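Local coordinates for protein gluconate kinase (Lactobacillus acidophilus, PDB 3LL3) that probably transfers a phosphate from ATP to a sugar or sugar acid such as gluconate or xylulose, as a kinase of the FGGY family, at residues F53-T64 with E220-D228; L165-M175 with I233-Y241. One frame throughout, in Å; residues are numbered along the deposited sequence.

Contact 1 of 2, residues F53-T64 with E220-D228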
loop_
_atom_site.group_PDB
_atom_site.type_symbol
_atom_site.label_atom_id
_atom_site.label_comp_id
_atom_site.label_asym_id
_atom_site.label_seq_id
_atom_site.Cartn_x
_atom_site.Cartn_y
_atom_site.Cartn_z
ATOM N N PHE A 53 40.185 -16.793 4.764
ATOM C CA PHE A 53 41.387 -17.363 4.176
ATOM C C PHE A 53 41.511 -18.866 4.452
ATOM O O PHE A 53 41.953 -19.613 3.590
ATOM C CB PHE A 53 42.651 -16.636 4.637
ATOM C CG PHE A 53 43.905 -17.212 4.055
ATOM C CD1 PHE A 53 44.758 -17.977 4.828
ATOM C CD2 PHE A 53 44.211 -17.022 2.717
ATOM C CE1 PHE A 53 45.905 -18.528 4.279
ATOM C CE2 PHE A 53 45.350 -17.568 2.165
ATOM C CZ PHE A 53 46.201 -18.316 2.945
ATOM N N ASP A 54 41.122 -19.298 5.651
ATOM C CA ASP A 54 41.058 -20.725 5.966
ATOM C C ASP A 54 40.085 -21.460 5.026
ATOM O O ASP A 54 40.396 -22.535 4.513
ATOM C CB ASP A 54 40.650 -20.941 7.427
ATOM C CG ASP A 54 41.767 -20.587 8.419
ATOM O OD1 ASP A 54 42.897 -20.264 7.986
ATOM O OD2 ASP A 54 41.517 -20.639 9.640
ATOM N N ALA A 55 38.905 -20.888 4.803
ATOM C CA ALA A 55 37.959 -21.491 3.858
ATOM C C ALA A 55 38.603 -21.597 2.477
ATOM O O ALA A 55 38.490 -22.615 1.806
ATOM C CB ALA A 55 36.662 -20.692 3.794
ATOM N N VAL A 56 39.314 -20.549 2.077
ATOM C CA VAL A 56 39.992 -20.512 0.785
ATOM C C VAL A 56 40.999 -21.653 0.612
ATOM O O VAL A 56 41.022 -22.307 -0.433
ATOM C CB VAL A 56 40.710 -19.157 0.561
ATOM C CG1 VAL A 56 41.716 -19.269 -0.544
ATOM C CG2 VAL A 56 39.694 -18.082 0.242
ATOM N N GLN A 57 41.830 -21.899 1.624
ATOM C CA GLN A 57 42.810 -22.983 1.519
ATOM C C GLN A 57 42.118 -24.328 1.434
ATOM O O GLN A 57 42.549 -25.217 0.712
ATOM C CB GLN A 57 43.725 -23.026 2.734
ATOM C CG GLN A 57 44.468 -21.752 3.011
ATOM C CD GLN A 57 45.232 -21.850 4.311
ATOM O OE1 GLN A 57 44.909 -21.173 5.284
ATOM N NE2 GLN A 57 46.217 -22.730 4.348
ATOM N N GLU A 58 41.056 -24.463 2.218
ATOM C CA GLU A 58 40.317 -25.698 2.331
ATOM C C GLU A 58 39.640 -26.017 0.996
ATOM O O GLU A 58 39.747 -27.126 0.478
ATOM C CB GLU A 58 39.289 -25.543 3.439
ATOM C CG GLU A 58 38.906 -26.822 4.126
ATOM C CD GLU A 58 37.954 -26.570 5.276
ATOM O OE1 GLU A 58 38.169 -25.578 6.014
ATOM O OE2 GLU A 58 36.995 -27.356 5.439
ATOM N N ILE A 59 38.963 -25.028 0.433
ATOM C CA ILE A 59 38.330 -25.181 -0.866
ATOM C C ILE A 59 39.328 -25.602 -1.942
ATOM O O ILE A 59 39.103 -26.584 -2.651
ATOM C CB ILE A 59 37.582 -23.895 -1.276
ATOM C CG1 ILE A 59 36.324 -23.741 -0.419
ATOM C CG2 ILE A 59 37.210 -23.927 -2.746
ATOM C CD1 ILE A 59 35.742 -22.352 -0.438
ATOM N N ILE A 60 40.440 -24.882 -2.053
ATOM C CA ILE A 60 41.428 -25.197 -3.081
ATOM C C ILE A 60 41.996 -26.608 -2.909
ATOM O O ILE A 60 42.123 -27.365 -3.876
ATOM C CB ILE A 60 42.549 -24.167 -3.107
ATOM C CG1 ILE A 60 41.973 -22.799 -3.476
ATOM C CG2 ILE A 60 43.663 -24.606 -4.075
ATOM C CD1 ILE A 60 42.967 -21.657 -3.353
ATOM N N PHE A 61 42.303 -26.975 -1.674
ATOM C CA PHE A 61 42.819 -28.311 -1.418
ATOM C C PHE A 61 41.822 -29.392 -1.863
ATOM O O PHE A 61 42.195 -30.324 -2.586
ATOM C CB PHE A 61 43.191 -28.478 0.056
ATOM C CG PHE A 61 43.747 -29.832 0.392
ATOM C CD1 PHE A 61 44.979 -30.230 -0.097
ATOM C CD2 PHE A 61 43.037 -30.712 1.190
ATOM C CE1 PHE A 61 45.497 -31.481 0.208
ATOM C CE2 PHE A 61 43.554 -31.958 1.500
ATOM C CZ PHE A 61 44.782 -32.339 1.007
ATOM N N ASP A 62 40.563 -29.259 -1.444
ATOM C CA ASP A 62 39.542 -30.244 -1.775
ATOM C C ASP A 62 39.397 -30.433 -3.282
ATOM O O ASP A 62 39.236 -31.556 -3.769
ATOM C CB ASP A 62 38.196 -29.848 -1.173
ATOM C CG ASP A 62 38.162 -30.022 0.318
ATOM O OD1 ASP A 62 39.207 -30.396 0.892
ATOM O OD2 ASP A 62 37.092 -29.792 0.917
ATOM N N LEU A 63 39.452 -29.327 -4.016
ATOM C CA LEU A 63 39.383 -29.375 -5.472
ATOM C C LEU A 63 40.553 -30.158 -6.075
ATOM O O LEU A 63 40.353 -31.011 -6.939
ATOM C CB LEU A 63 39.324 -27.958 -6.053
ATOM C CG LEU A 63 38.003 -27.220 -5.802
ATOM C CD1 LEU A 63 38.049 -25.787 -6.335
ATOM C CD2 LEU A 63 36.813 -27.990 -6.404
ATOM N N THR A 64 41.775 -29.870 -5.626
ATOM C CA THR A 64 42.948 -30.544 -6.171
ATOM C C THR A 64 42.961 -32.033 -5.829
ATOM O O THR A 64 43.582 -32.828 -6.534
ATOM C CB THR A 64 44.259 -29.911 -5.666
ATOM O OG1 THR A 64 44.368 -30.095 -4.245
ATOM C CG2 THR A 64 44.290 -28.424 -6.011
ATOM N N GLU A 220 55.093 -22.711 1.369
ATOM C CA GLU A 220 54.190 -23.162 2.416
ATOM C C GLU A 220 52.819 -23.497 1.848
ATOM O O GLU A 220 52.295 -24.591 2.058
ATOM C CB GLU A 220 54.041 -22.078 3.473
ATOM C CG GLU A 220 52.947 -22.332 4.485
ATOM C CD GLU A 220 52.883 -21.224 5.511
ATOM O OE1 GLU A 220 53.710 -20.292 5.408
ATOM O OE2 GLU A 220 52.018 -21.279 6.414
ATOM N N TYR A 221 52.236 -22.541 1.134
ATOM C CA TYR A 221 50.876 -22.707 0.639
ATOM C C TYR A 221 50.812 -23.556 -0.620
ATOM O O TYR A 221 49.738 -24.007 -0.999
ATOM C CB TYR A 221 50.197 -21.348 0.444
ATOM C CG TYR A 221 50.004 -20.636 1.747
ATOM C CD1 TYR A 221 49.101 -21.111 2.684
ATOM C CD2 TYR A 221 50.751 -19.513 2.064
ATOM C CE1 TYR A 221 48.936 -20.477 3.898
ATOM C CE2 TYR A 221 50.590 -18.870 3.271
ATOM C CZ TYR A 221 49.683 -19.355 4.186
ATOM O OH TYR A 221 49.525 -18.719 5.398
ATOM N N VAL A 222 51.956 -23.796 -1.257
ATOM C CA VAL A 222 51.988 -24.704 -2.403
ATOM C C VAL A 222 51.668 -26.108 -1.932
ATOM O O VAL A 222 50.947 -26.869 -2.595
ATOM C CB VAL A 222 53.362 -24.725 -3.088
ATOM C CG1 VAL A 222 53.475 -25.938 -4.002
ATOM C CG2 VAL A 222 53.579 -23.435 -3.865
ATOM N N LYS A 223 52.218 -26.442 -0.772
ATOM C CA LYS A 223 51.964 -27.727 -0.146
ATOM C C LYS A 223 50.530 -27.779 0.369
ATOM O O LYS A 223 49.785 -28.702 0.054
ATOM C CB LYS A 223 52.942 -27.942 1.014
ATOM C CG LYS A 223 54.372 -27.518 0.690
ATOM C CD LYS A 223 55.271 -27.504 1.934
ATOM C CE LYS A 223 56.724 -27.182 1.561
ATOM N NZ LYS A 223 57.298 -28.153 0.566
ATOM N N LYS A 224 50.147 -26.780 1.161
ATOM C CA LYS A 224 48.857 -26.795 1.839
ATOM C C LYS A 224 47.690 -26.838 0.859
ATOM O O LYS A 224 46.652 -27.421 1.160
ATOM C CB LYS A 224 48.696 -25.580 2.760
ATOM C CG LYS A 224 49.615 -25.574 3.979
ATOM C CD LYS A 224 49.186 -24.523 4.990
ATOM C CE LYS A 224 50.269 -24.285 6.045
ATOM N NZ LYS A 224 49.774 -23.476 7.200
ATOM N N LEU A 225 47.856 -26.207 -0.301
ATOM C CA LEU A 225 46.774 -26.106 -1.270
ATOM C C LEU A 225 46.760 -27.288 -2.249
ATOM O O LEU A 225 45.770 -27.529 -2.937
ATOM C CB LEU A 225 46.861 -24.784 -2.032
ATOM C CG LEU A 225 46.826 -23.488 -1.225
ATOM C CD1 LEU A 225 46.483 -22.337 -2.144
ATOM C CD2 LEU A 225 45.830 -23.557 -0.069
ATOM N N GLY A 226 47.862 -28.022 -2.314
ATOM C CA GLY A 226 47.907 -29.206 -3.144
ATOM C C GLY A 226 48.242 -28.867 -4.577
ATOM O O GLY A 226 47.839 -29.576 -5.502
ATOM N N ILE A 227 49.004 -27.797 -4.763
ATOM C CA ILE A 227 49.319 -27.299 -6.096
ATOM C C ILE A 227 50.802 -27.459 -6.463
ATOM O O ILE A 227 51.577 -28.026 -5.710
ATOM C CB ILE A 227 48.857 -25.827 -6.253
ATOM C CG1 ILE A 227 49.525 -24.935 -5.197
ATOM C CG2 ILE A 227 47.350 -25.744 -6.104
ATOM C CD1 ILE A 227 49.050 -23.465 -5.223
ATOM N N ASP A 228 51.170 -26.982 -7.650
ATOM C CA ASP A 228 52.536 -27.048 -8.168
ATOM C C ASP A 228 53.224 -25.762 -7.800
ATOM O O ASP A 228 52.560 -24.770 -7.486
ATOM C CB ASP A 228 52.536 -27.067 -9.703
ATOM C CG ASP A 228 51.993 -28.336 -10.277
ATOM O OD1 ASP A 228 51.256 -29.048 -9.567
ATOM O OD2 ASP A 228 52.305 -28.621 -11.457
#

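Contact 2 of 2, residues L165-M175 with I233-Y241. With XUL (D-xylulose), chain E.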
loop_
_atom_site.group_PDB
_atom_site.type_symbol
_atom_site.label_atom_id
_atom_site.label_comp_id
_atom_site.label_asym_id
_atom_site.label_seq_id
_atom_site.Cartn_x
_atom_site.Cartn_y
_atom_site.Cartn_z
ATOM N N LEU A 165 48.891 -15.363 0.297
ATOM C CA LEU A 165 49.456 -16.378 -0.601
ATOM C C LEU A 165 50.826 -16.043 -1.216
ATOM O O LEU A 165 51.641 -16.946 -1.440
ATOM C CB LEU A 165 48.459 -16.744 -1.714
ATOM C CG LEU A 165 47.209 -17.490 -1.263
ATOM C CD1 LEU A 165 46.200 -17.584 -2.423
ATOM C CD2 LEU A 165 47.555 -18.878 -0.747
ATOM N N THR A 166 51.071 -14.763 -1.505
ATOM C CA THR A 166 52.238 -14.372 -2.291
ATOM C C THR A 166 53.111 -13.328 -1.620
ATOM O O THR A 166 54.181 -13.013 -2.131
ATOM C CB THR A 166 51.829 -13.745 -3.636
ATOM O OG1 THR A 166 51.174 -12.488 -3.394
ATOM C CG2 THR A 166 50.914 -14.682 -4.432
ATOM N N GLY A 167 52.642 -12.749 -0.518
ATOM C CA GLY A 167 53.365 -11.662 0.115
ATOM C C GLY A 167 53.302 -10.364 -0.684
ATOM O O GLY A 167 54.002 -9.404 -0.372
ATOM N N LYS A 168 52.460 -10.324 -1.714
ATOM C CA LYS A 168 52.280 -9.103 -2.499
ATOM C C LYS A 168 50.925 -8.429 -2.216
ATOM O O LYS A 168 49.931 -9.100 -1.940
ATOM C CB LYS A 168 52.471 -9.389 -3.988
ATOM C CG LYS A 168 53.909 -9.780 -4.351
ATOM C CD LYS A 168 54.109 -9.988 -5.848
ATOM C CE LYS A 168 55.599 -10.010 -6.201
ATOM N NZ LYS A 168 56.298 -11.225 -5.681
ATOM N N LEU A 169 50.914 -7.102 -2.249
ATOM C CA LEU A 169 49.707 -6.318 -2.049
ATOM C C LEU A 169 49.341 -5.625 -3.347
ATOM O O LEU A 169 49.887 -4.568 -3.663
ATOM C CB LEU A 169 49.912 -5.258 -0.966
ATOM C CG LEU A 169 49.528 -5.631 0.463
ATOM C CD1 LEU A 169 49.660 -4.417 1.395
ATOM C CD2 LEU A 169 48.117 -6.164 0.504
ATOM N N VAL A 170 48.395 -6.212 -4.081
ATOM C CA VAL A 170 47.976 -5.672 -5.361
ATOM C C VAL A 170 46.456 -5.750 -5.487
ATOM O O VAL A 170 45.846 -6.741 -5.077
ATOM C CB VAL A 170 48.592 -6.469 -6.508
ATOM C CG1 VAL A 170 48.177 -5.880 -7.844
ATOM C CG2 VAL A 170 50.126 -6.498 -6.375
ATOM N N THR A 171 45.852 -4.700 -6.024
ATOM C CA THR A 171 44.421 -4.731 -6.353
ATOM C C THR A 171 44.232 -4.537 -7.863
ATOM O O THR A 171 45.119 -4.002 -8.538
ATOM C CB THR A 171 43.625 -3.673 -5.548
ATOM O OG1 THR A 171 42.220 -3.916 -5.690
ATOM C CG2 THR A 171 43.951 -2.251 -6.012
ATOM N N ASP A 172 43.108 -4.983 -8.416
ATOM C CA ASP A 172 42.877 -4.744 -9.831
ATOM C C ASP A 172 42.025 -3.493 -9.966
ATOM O O ASP A 172 41.389 -3.061 -9.011
ATOM C CB ASP A 172 42.160 -5.922 -10.503
ATOM C CG ASP A 172 40.717 -6.054 -10.040
ATOM O OD1 ASP A 172 39.792 -5.693 -10.805
ATOM O OD2 ASP A 172 40.510 -6.511 -8.894
ATOM N N THR A 173 42.023 -2.922 -11.158
ATOM C CA THR A 173 41.251 -1.731 -11.454
ATOM C C THR A 173 39.770 -1.846 -11.025
ATOM O O THR A 173 39.231 -0.907 -10.479
ATOM C CB THR A 173 41.297 -1.420 -12.957
ATOM O OG1 THR A 173 42.665 -1.328 -13.393
ATOM C CG2 THR A 173 40.575 -0.135 -13.253
ATOM N N THR A 174 39.111 -2.982 -11.287
ATOM C CA THR A 174 37.663 -3.072 -11.011
ATOM C C THR A 174 37.397 -3.064 -9.512
ATOM O O THR A 174 36.326 -2.657 -9.056
ATOM C CB THR A 174 36.997 -4.351 -11.611
ATOM O OG1 THR A 174 37.299 -5.473 -10.778
ATOM C CG2 THR A 174 37.477 -4.618 -13.023
HETATM N N MSE A 175 38.376 -3.519 -8.739
HETATM C CA MSE A 175 38.226 -3.544 -7.289
HETATM C C MSE A 175 38.561 -2.165 -6.687
HETATM O O MSE A 175 37.923 -1.729 -5.738
HETATM C CB MSE A 175 39.094 -4.645 -6.678
HETATM C CG MSE A 175 38.828 -4.882 -5.214
HETATM SE SE MSE A 175 37.035 -5.546 -4.793
HETATM C CE MSE A 175 37.117 -7.255 -5.767
ATOM N N ILE A 233 48.801 -17.319 -9.688
ATOM C CA ILE A 233 47.679 -16.555 -9.199
ATOM C C ILE A 233 47.347 -15.508 -10.253
ATOM O O ILE A 233 48.223 -14.755 -10.683
ATOM C CB ILE A 233 47.997 -15.824 -7.886
ATOM C CG1 ILE A 233 48.324 -16.830 -6.787
ATOM C CG2 ILE A 233 46.801 -14.968 -7.458
ATOM C CD1 ILE A 233 47.129 -17.656 -6.375
ATOM N N ILE A 234 46.087 -15.478 -10.680
ATOM C CA ILE A 234 45.600 -14.429 -11.564
ATOM C C ILE A 234 44.902 -13.403 -10.687
ATOM O O ILE A 234 44.029 -13.748 -9.870
ATOM C CB ILE A 234 44.627 -14.995 -12.620
ATOM C CG1 ILE A 234 45.204 -16.282 -13.234
ATOM C CG2 ILE A 234 44.345 -13.951 -13.697
ATOM C CD1 ILE A 234 46.637 -16.139 -13.755
ATOM N N LEU A 235 45.306 -12.146 -10.826
ATOM C CA LEU A 235 44.815 -11.113 -9.940
ATOM C C LEU A 235 43.278 -11.128 -9.814
ATOM O O LEU A 235 42.734 -11.041 -8.716
ATOM C CB LEU A 235 45.313 -9.749 -10.394
ATOM C CG LEU A 235 44.945 -8.609 -9.454
ATOM C CD1 LEU A 235 45.374 -8.913 -7.995
ATOM C CD2 LEU A 235 45.513 -7.272 -9.960
ATOM N N GLY A 236 42.578 -11.253 -10.931
ATOM C CA GLY A 236 41.122 -11.321 -10.873
ATOM C C GLY A 236 40.431 -9.974 -10.803
ATOM O O GLY A 236 41.044 -8.954 -11.093
ATOM N N ALA A 237 39.151 -9.969 -10.416
ATOM C CA ALA A 237 38.323 -8.775 -10.491
ATOM C C ALA A 237 37.115 -8.861 -9.565
ATOM O O ALA A 237 36.971 -9.806 -8.796
ATOM C CB ALA A 237 37.867 -8.533 -11.917
ATOM N N SER A 238 36.259 -7.853 -9.644
ATOM C CA SER A 238 35.091 -7.757 -8.772
ATOM C C SER A 238 33.952 -8.681 -9.247
ATOM O O SER A 238 33.860 -9.006 -10.436
ATOM C CB SER A 238 34.595 -6.320 -8.773
ATOM O OG SER A 238 34.089 -5.967 -10.051
ATOM N N ASP A 239 33.069 -9.067 -8.328
ATOM C CA ASP A 239 31.935 -9.918 -8.682
ATOM C C ASP A 239 31.006 -9.201 -9.670
ATOM O O ASP A 239 30.463 -9.814 -10.587
ATOM C CB ASP A 239 31.176 -10.338 -7.419
ATOM C CG ASP A 239 30.756 -9.153 -6.548
ATOM O OD1 ASP A 239 30.996 -7.989 -6.936
ATOM O OD2 ASP A 239 30.183 -9.377 -5.457
ATOM N N GLY A 240 30.848 -7.893 -9.497
ATOM C CA GLY A 240 30.028 -7.090 -10.390
ATOM C C GLY A 240 30.493 -7.104 -11.836
ATOM O O GLY A 240 29.697 -7.315 -12.756
ATOM N N TYR A 241 31.785 -6.873 -12.041
ATOM C CA TYR A 241 32.360 -6.876 -13.376
ATOM C C TYR A 241 32.354 -8.270 -13.975
ATOM O O TYR A 241 31.938 -8.459 -15.113
ATOM C CB TYR A 241 33.798 -6.373 -13.327
ATOM C CG TYR A 241 34.502 -6.493 -14.657
ATOM C CD1 TYR A 241 34.191 -5.643 -15.714
ATOM C CD2 TYR A 241 35.457 -7.470 -14.861
ATOM C CE1 TYR A 241 34.843 -5.757 -16.937
ATOM C CE2 TYR A 241 36.106 -7.594 -16.074
ATOM C CZ TYR A 241 35.799 -6.735 -17.105
ATOM O OH TYR A 241 36.459 -6.887 -18.300
HETATM C C1 XUL E . 28.265 -4.203 -6.768
HETATM C C2 XUL E . 27.894 -3.487 -5.458
HETATM C C3 XUL E . 27.576 -4.310 -4.178
HETATM C C4 XUL E . 27.980 -5.796 -4.221
HETATM C C5 XUL E . 29.501 -6.030 -4.150
HETATM O O1 XUL E . 27.270 -3.975 -7.737
HETATM O O2 XUL E . 27.803 -2.282 -5.449
HETATM O O3 XUL E . 26.190 -4.283 -3.942
HETATM O O4 XUL E . 27.372 -6.428 -3.117
HETATM O O5 XUL E . 29.798 -7.316 -3.662
HETATM O O HOH W 1 33.878 -3.212 -10.629
#

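Contact 1 of 2, residues F53-T64 with E220-D228
F53 drives the edge of its ring into one face of Y221, an offset edge-to-face pair with the planes 89° apart and F53 CZ 3.6 Å from Y221 CE1. With its CG trans to the backbone N (chi1 179°), F53 reaches across from its helix, and Q57 CG, one turn on, lies over a face of its ring. The amide of Q57 goes to a different part of Y221: NE2 stands at the ring edge, 3.6 Å from Y221 CE1, with the amide plane nearly perpendicular to the ring, and rests alongside the aliphatic K224 CD. No hydrogen bond crosses here; Y221 OH is bonded instead to R164.

These contacts illustrate how two helices can meet through a few interdigitating side chains. The short axes come within 9.4 Å at 57°, and helix 49-65, whose other sides pack on strands 4-11, 27-34 and 70-78 of the N-terminal actin-like ATPase domain, receives L225 between Q57 and I60. L225 splits its branches: CD2 is 3.5 Å from Q57 CB, crossing that side chain at about a right angle, while CD1 meets I60 CD1 at 3.8 Å.

Past L225 the helix ends in a Schellman motif, with G226 at positive phi, and the last carbonyls face the neighbouring helix. L225 O takes a CA-H...O contact from F61 CA at 3.4 Å. T64 OG1 hydrogen-bonds back to F61 O at 2.7 Å, so its proton is spent within its own helix although L225 O lies close by. A side chain on G226 would run into T64 OG1. Beyond it I227 CG2 closes the row, 4.1 Å from T64 CG2.

Contact 2 of 2, residues L165-M175 with I233-Y241
Strand 170-172 passes over strand 233-238 with V170 and D172 facing L235, the short axes 6.8 Å apart at 48°. The two belong to different sheets and share no backbone hydrogen bond; the chains draw nearest where both turn into helices, with CA of M175 5.5 Å from CA of S238. D172 and S238 are the N-caps of those helices, a compact example of two helix starts locked together.

Side chains fill the space between the strands. L235 lays CD2 against V170 CG1 at 3.7 Å and also against CB of D172, while farther back I233 meets L165 and T166. Selenomethionine M175, its chain bent, brings CE over S238 CA.

T174 carries the polar centre. Its OG1, set between the backbone N and carbonyl carbon by chi1 78°, donates to D172 OD1 at 2.5 Å, on that oxygen's syn side, and accepts from S238 N at 2.8 Å with an N-H...O angle of 148°. The same torsion leaves CG2 over one face of the Y241 ring, 4.2 Å from its centroid, a CH-pi contact. A valine here would probably leave S238 N without its acceptor and D172 OD1 without its hydroxyl donor.

S238 OG in turn accepts from Y241 N at 3.2 Å and shares a water with T174 O. D172 OD2 pairs with K158, whose NZ also bonds L235 O, so the buried carboxylate probably keeps its charge. One residue past S238, D239 OD2 takes a hydrogen bond from O5 of D-xylulose at 2.8 Å; the capping network therefore probably helps to fix the start of the helix from which D239 reaches the bound sugar.

In the fold
Followed from the N terminus, the chain lays down 53-64, then 165-175, then 220-228 and 233-241, so the two contacts cross rather than nest. Contact 1 closes the longer excursion, with 155 residues between its segments; contact 2 closes one of 57, part of it inside that excursion. Helix 219-225 leads directly into strand 232-238, joining their second halves. Contact 1 ties helix 49-65, which packs on the six-stranded sheet, to helix 219-225; contact 2 links that sheet's strand 232-238 to the small sheet of strand 170-172. They meet at L165, whose CD2 packs against F53, Y221 and L225, while the other end of contact 2 reaches the xylulose pocket.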